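Local coordinates for protein A197 (Sulfolobus turreted icosahedral virus, PDB 2C0N) that acts as a viral glycosyltransferase with the GT-A fold, probably moving a sugar from an activated nucleotide-sugar donor to an acceptor, at the interface of chains A and B. Residues are numbered along the deposited sequence; one frame, centred on the assembly and turned at random. Chains: chain A/B, A197.

Contact 1: the interface of chains A and B. Residues chain A 31-34, 43; chain B 190-192.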
loop_
_atom_site.group_PDB
_atom_site.type_symbol
_atom_site.label_atom_id
_atom_site.label_comp_id
_atom_site.label_asym_id
_atom_site.label_seq_id
_atom_site.Cartn_x
_atom_site.Cartn_y
_atom_site.Cartn_z
ATOM N N LEU A 31 0.485 9.818 -4.419
ATOM C CA LEU A 31 -0.223 11.073 -4.327
ATOM C C LEU A 31 -1.659 10.774 -3.945
ATOM O O LEU A 31 -2.320 9.947 -4.603
ATOM C CB LEU A 31 -0.169 11.811 -5.667
ATOM C CG LEU A 31 1.278 12.127 -6.098
ATOM C CD1 LEU A 31 1.436 12.163 -7.583
ATOM C CD2 LEU A 31 1.691 13.388 -5.496
ATOM N N SER A 32 -2.140 11.426 -2.885
ATOM C CA SER A 32 -3.527 11.377 -2.492
ATOM C C SER A 32 -4.410 12.024 -3.522
ATOM O O SER A 32 -3.947 12.728 -4.406
ATOM C CB SER A 32 -3.743 12.063 -1.147
ATOM O OG SER A 32 -3.213 11.223 -0.164
ATOM N N ARG A 33 -5.705 11.740 -3.407
ATOM C CA ARG A 33 -6.640 12.111 -4.415
ATOM C C ARG A 33 -6.712 13.631 -4.478
ATOM O O ARG A 33 -6.654 14.289 -3.458
ATOM C CB ARG A 33 -8.015 11.538 -4.063
ATOM C CG ARG A 33 -8.971 11.635 -5.170
ATOM C CD ARG A 33 -10.222 10.890 -4.825
ATOM N NE ARG A 33 -11.208 11.057 -5.882
ATOM C CZ ARG A 33 -12.458 10.618 -5.835
ATOM N NH1 ARG A 33 -12.914 9.972 -4.763
ATOM N NH2 ARG A 33 -13.277 10.849 -6.873
ATOM N N ARG A 34 -6.795 14.187 -5.670
ATOM C CA ARG A 34 -7.059 15.618 -5.802
ATOM C C ARG A 34 -8.246 15.775 -6.770
ATOM O O ARG A 34 -8.925 14.804 -7.115
ATOM C CB ARG A 34 -5.796 16.410 -6.221
ATOM C CG ARG A 34 -4.598 16.416 -5.196
ATOM C CD ARG A 34 -4.851 17.257 -3.937
ATOM N NE ARG A 34 -3.862 17.225 -2.833
ATOM C CZ ARG A 34 -3.879 16.407 -1.764
ATOM N NH1 ARG A 34 -4.772 15.439 -1.666
ATOM N NH2 ARG A 34 -2.964 16.508 -0.789
ATOM N N ILE A 43 1.654 18.590 -9.018
ATOM C CA ILE A 43 2.227 18.493 -7.681
ATOM C C ILE A 43 3.487 17.644 -7.729
ATOM O O ILE A 43 4.519 18.017 -7.169
ATOM C CB ILE A 43 1.205 17.864 -6.715
ATOM C CG1 ILE A 43 0.091 18.862 -6.417
ATOM C CG2 ILE A 43 1.866 17.392 -5.387
ATOM C CD1 ILE A 43 -1.099 18.258 -5.769
ATOM N N ASN B 190 -5.538 13.480 4.248
ATOM C CA ASN B 190 -5.436 13.443 2.786
ATOM C C ASN B 190 -4.043 13.791 2.299
ATOM O O ASN B 190 -3.852 14.312 1.206
ATOM C CB ASN B 190 -6.508 14.327 2.126
ATOM C CG ASN B 190 -6.770 13.961 0.642
ATOM O OD1 ASN B 190 -6.877 12.774 0.234
ATOM N ND2 ASN B 190 -6.896 14.993 -0.171
ATOM N N ASP B 191 -3.047 13.443 3.094
ATOM C CA ASP B 191 -1.665 13.674 2.716
ATOM C C ASP B 191 -1.163 12.626 1.736
ATOM O O ASP B 191 -1.647 11.485 1.702
ATOM C CB ASP B 191 -0.776 13.624 3.951
ATOM C CG ASP B 191 -0.891 14.856 4.816
ATOM O OD1 ASP B 191 -1.609 15.822 4.443
ATOM O OD2 ASP B 191 -0.238 14.867 5.892
ATOM N N HIS B 192 -0.154 13.014 0.965
ATOM C CA HIS B 192 0.604 12.065 0.124
ATOM C C HIS B 192 1.465 11.238 1.030
ATOM O O HIS B 192 1.715 11.608 2.187
ATOM C CB HIS B 192 1.472 12.840 -0.874
ATOM C CG HIS B 192 0.741 13.926 -1.593
ATOM N ND1 HIS B 192 -0.441 13.711 -2.281
ATOM C CD2 HIS B 192 0.990 15.251 -1.675
ATOM C CE1 HIS B 192 -0.861 14.861 -2.780
ATOM N NE2 HIS B 192 -0.007 15.811 -2.435
HETATM O O HOH W 1 -6.950 10.336 -1.118
#
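B:His192 is pressed against A:Leu31, A:Ser32 and A:Arg34, and this is the tight part of the contact. The imidazole uses both an edge and a face. At its edge, ND1 accepts a hydrogen bond of 2.9 Å from the backbone N of A:Ser32, which lies exactly in the ring plane. Methyl CD2 of A:Leu31 sits over the centre of one face, 3.9 Å from the ring centroid. CE1 of the same ring lies over the guanidinium of A:Arg34, displaced toward its rim, and is 3.5 Å from CZ. The two planes are 34° apart, so the groups meet at a slant and not face to face. CG2 of A:Ile43 comes up to NE2 of the same ring at 3.8 Å.

A:Arg34 also reaches the backbone of B:Asn190. Its chain bends at chi2 (-71°), which turns the guanidinium back so that NH1 also bonds to the carbonyl O of A:Arg33. NH1 and NH2 grip the carbonyl O of B:Asn190 end-on, at 3.2 and 3.1 Å respectively. That oxygen lies in the guanidinium plane, and the paired bonds should fix the rotation of the group. NH1 also comes very close to ND2 of B:Asn190. No hydrogen bond joins these nitrogens, and so short an approach is doubtful. A:Ser32 OG donates to the carbonyl O of B:Asp191 from well above the carbonyl plane. The modelled length of this bond is very short.

The other side is looser. As modelled, water 1 bridges the backbone N of A:Arg33 (3.0 Å) and OD1 of B:Asn190, and ND2 makes a weak bond to the carbonyl O of A:Arg33. The side chain of A:Arg33 extends away from the partner, and the residue hides little surface there.

On chain A the site covers the end of strand 28-31 and the loop leading to helix 37-50, which carries A:Ile43. On chain B it is the short loop between strands 186-188 and 193-195.

Contact 2: the interface of chains A and B. Residues chain A 15, 190-192; chain B 30-32, 34.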
loop_
_atom_site.group_PDB
_atom_site.type_symbol
_atom_site.label_atom_id
_atom_site.label_comp_id
_atom_site.label_asym_id
_atom_site.label_seq_id
_atom_site.Cartn_x
_atom_site.Cartn_y
_atom_site.Cartn_z
ATOM N N LEU A 15 -2.589 -4.500 -3.806
ATOM C CA LEU A 15 -1.510 -5.340 -3.309
ATOM C C LEU A 15 -0.428 -5.625 -4.326
ATOM O O LEU A 15 0.770 -5.601 -3.994
ATOM C CB LEU A 15 -2.076 -6.650 -2.738
ATOM C CG LEU A 15 -2.179 -6.688 -1.200
ATOM C CD1 LEU A 15 -3.024 -5.556 -0.609
ATOM C CD2 LEU A 15 -2.641 -8.068 -0.749
ATOM N N ASN A 190 -3.221 -13.170 -6.826
ATOM C CA ASN A 190 -3.923 -13.113 -5.541
ATOM C C ASN A 190 -3.042 -13.540 -4.384
ATOM O O ASN A 190 -3.507 -14.052 -3.372
ATOM C CB ASN A 190 -5.237 -13.912 -5.582
ATOM C CG ASN A 190 -6.236 -13.502 -4.470
ATOM O OD1 ASN A 190 -6.469 -12.302 -4.161
ATOM N ND2 ASN A 190 -6.848 -14.507 -3.874
ATOM N N ASP A 191 -1.754 -13.274 -4.507
ATOM C CA ASP A 191 -0.814 -13.587 -3.446
ATOM C C ASP A 191 -0.856 -12.554 -2.330
ATOM O O ASP A 191 -1.206 -11.384 -2.541
ATOM C CB ASP A 191 0.602 -13.618 -4.002
ATOM C CG ASP A 191 0.893 -14.856 -4.815
ATOM O OD1 ASP A 191 0.027 -15.766 -4.909
ATOM O OD2 ASP A 191 2.022 -14.930 -5.367
ATOM N N HIS A 192 -0.452 -12.993 -1.143
ATOM C CA HIS A 192 -0.210 -12.079 -0.009
ATOM C C HIS A 192 1.055 -11.327 -0.288
ATOM O O HIS A 192 1.867 -11.734 -1.132
ATOM C CB HIS A 192 -0.072 -12.889 1.286
ATOM C CG HIS A 192 -1.145 -13.912 1.474
ATOM N ND1 HIS A 192 -2.494 -13.607 1.417
ATOM C CD2 HIS A 192 -1.066 -15.248 1.652
ATOM C CE1 HIS A 192 -3.192 -14.717 1.588
ATOM N NE2 HIS A 192 -2.351 -15.727 1.741
ATOM N N ILE B 30 0.495 -8.565 4.382
ATOM C CA ILE B 30 -0.826 -8.118 4.010
ATOM C C ILE B 30 -1.489 -9.286 3.286
ATOM O O ILE B 30 -0.965 -9.775 2.308
ATOM C CB ILE B 30 -0.805 -6.914 3.067
ATOM C CG1 ILE B 30 0.034 -5.791 3.653
ATOM C CG2 ILE B 30 -2.224 -6.383 2.899
ATOM C CD1 ILE B 30 0.361 -4.724 2.692
ATOM N N LEU B 31 -2.622 -9.743 3.790
ATOM C CA LEU B 31 -3.247 -10.950 3.305
ATOM C C LEU B 31 -4.225 -10.566 2.214
ATOM O O LEU B 31 -5.081 -9.686 2.425
ATOM C CB LEU B 31 -3.975 -11.664 4.448
ATOM C CG LEU B 31 -3.015 -12.066 5.587
ATOM C CD1 LEU B 31 -3.689 -12.084 6.920
ATOM C CD2 LEU B 31 -2.425 -13.362 5.280
ATOM N N SER B 32 -4.097 -11.206 1.050
ATOM C CA SER B 32 -5.044 -11.074 -0.030
ATOM C C SER B 32 -6.384 -11.643 0.345
ATOM O O SER B 32 -6.520 -12.358 1.326
ATOM C CB SER B 32 -4.542 -11.770 -1.291
ATOM O OG SER B 32 -3.512 -10.986 -1.815
ATOM N N ARG B 34 -9.686 -13.605 0.820
ATOM C CA ARG B 34 -10.072 -15.013 0.760
ATOM C C ARG B 34 -11.602 -15.074 0.929
ATOM O O ARG B 34 -12.294 -14.055 0.871
ATOM C CB ARG B 34 -9.291 -15.877 1.781
ATOM C CG ARG B 34 -7.733 -15.981 1.567
ATOM C CD ARG B 34 -7.319 -16.827 0.356
ATOM N NE ARG B 34 -5.890 -16.880 -0.037
ATOM C CZ ARG B 34 -5.273 -16.083 -0.929
ATOM N NH1 ARG B 34 -5.906 -15.061 -1.476
ATOM N NH2 ARG B 34 -3.984 -16.263 -1.256
#
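B:Arg34, A:His192 and B:Ser32 bury the most surface here. B:Ser32 is held from several directions. Its backbone N donates to ND1 of A:His192, with 144° at the hydrogen, so the bond is somewhat bent. Its hydroxyl OG points to the carbonyl O of A:Asp191, by a bond modelled very short. Beside it, CB lies 3.5 Å from OD1 of A:Asn190. On a further side, methyl CD2 of A:Leu15 packs against CA of B:Ser32 at 3.9 Å.

A:His192 has CG beside its backbone N (chi1 -48°), and this sets the imidazole between the strand end and the arginine. Its CB lies 3.4 Å from the carbonyl O of B:Ile30. CD2 of B:Leu31 caps one ring face.

B:Arg34 lays its guanidinium against CE1 of that ring, with NH2 at 3.3 Å. Its two terminal nitrogens share the carbonyl O of A:Asn190. The carboxylate of A:Asp191 is not in contact: OD1 is 5.4 Å from NH2, a distance at which it may still favour the positive charge.

An apolar flank is added by A:Leu15, whose CD1 meets CG2 of B:Ile30 at 3.7 Å as the side chains cross at a slant.

A:Leu15 opens helix 15-23, and A:190-192 precede strand 193-195. Chain B supplies strand 28-31 and the loop after it.

Contact 1 and contact 2 are two-fold twins with the chains exchanged. Their C-alpha centres are about 25 Å apart. Both pair residues 31, 32 and 34 of one subunit with the 190-192 loop of the other. Each chain therefore gives the end of its strand 28-31 and the loop after it to one contact, and its loop before strand 193-195 to the other. Helix 37-50 flanks contact 1 through A:Ile43, and helix 15-23 flanks contact 2 through A:Leu15. The reciprocal exchange may help hold the subunits together at two separated points. The dimer of the crystal may not be the biological one.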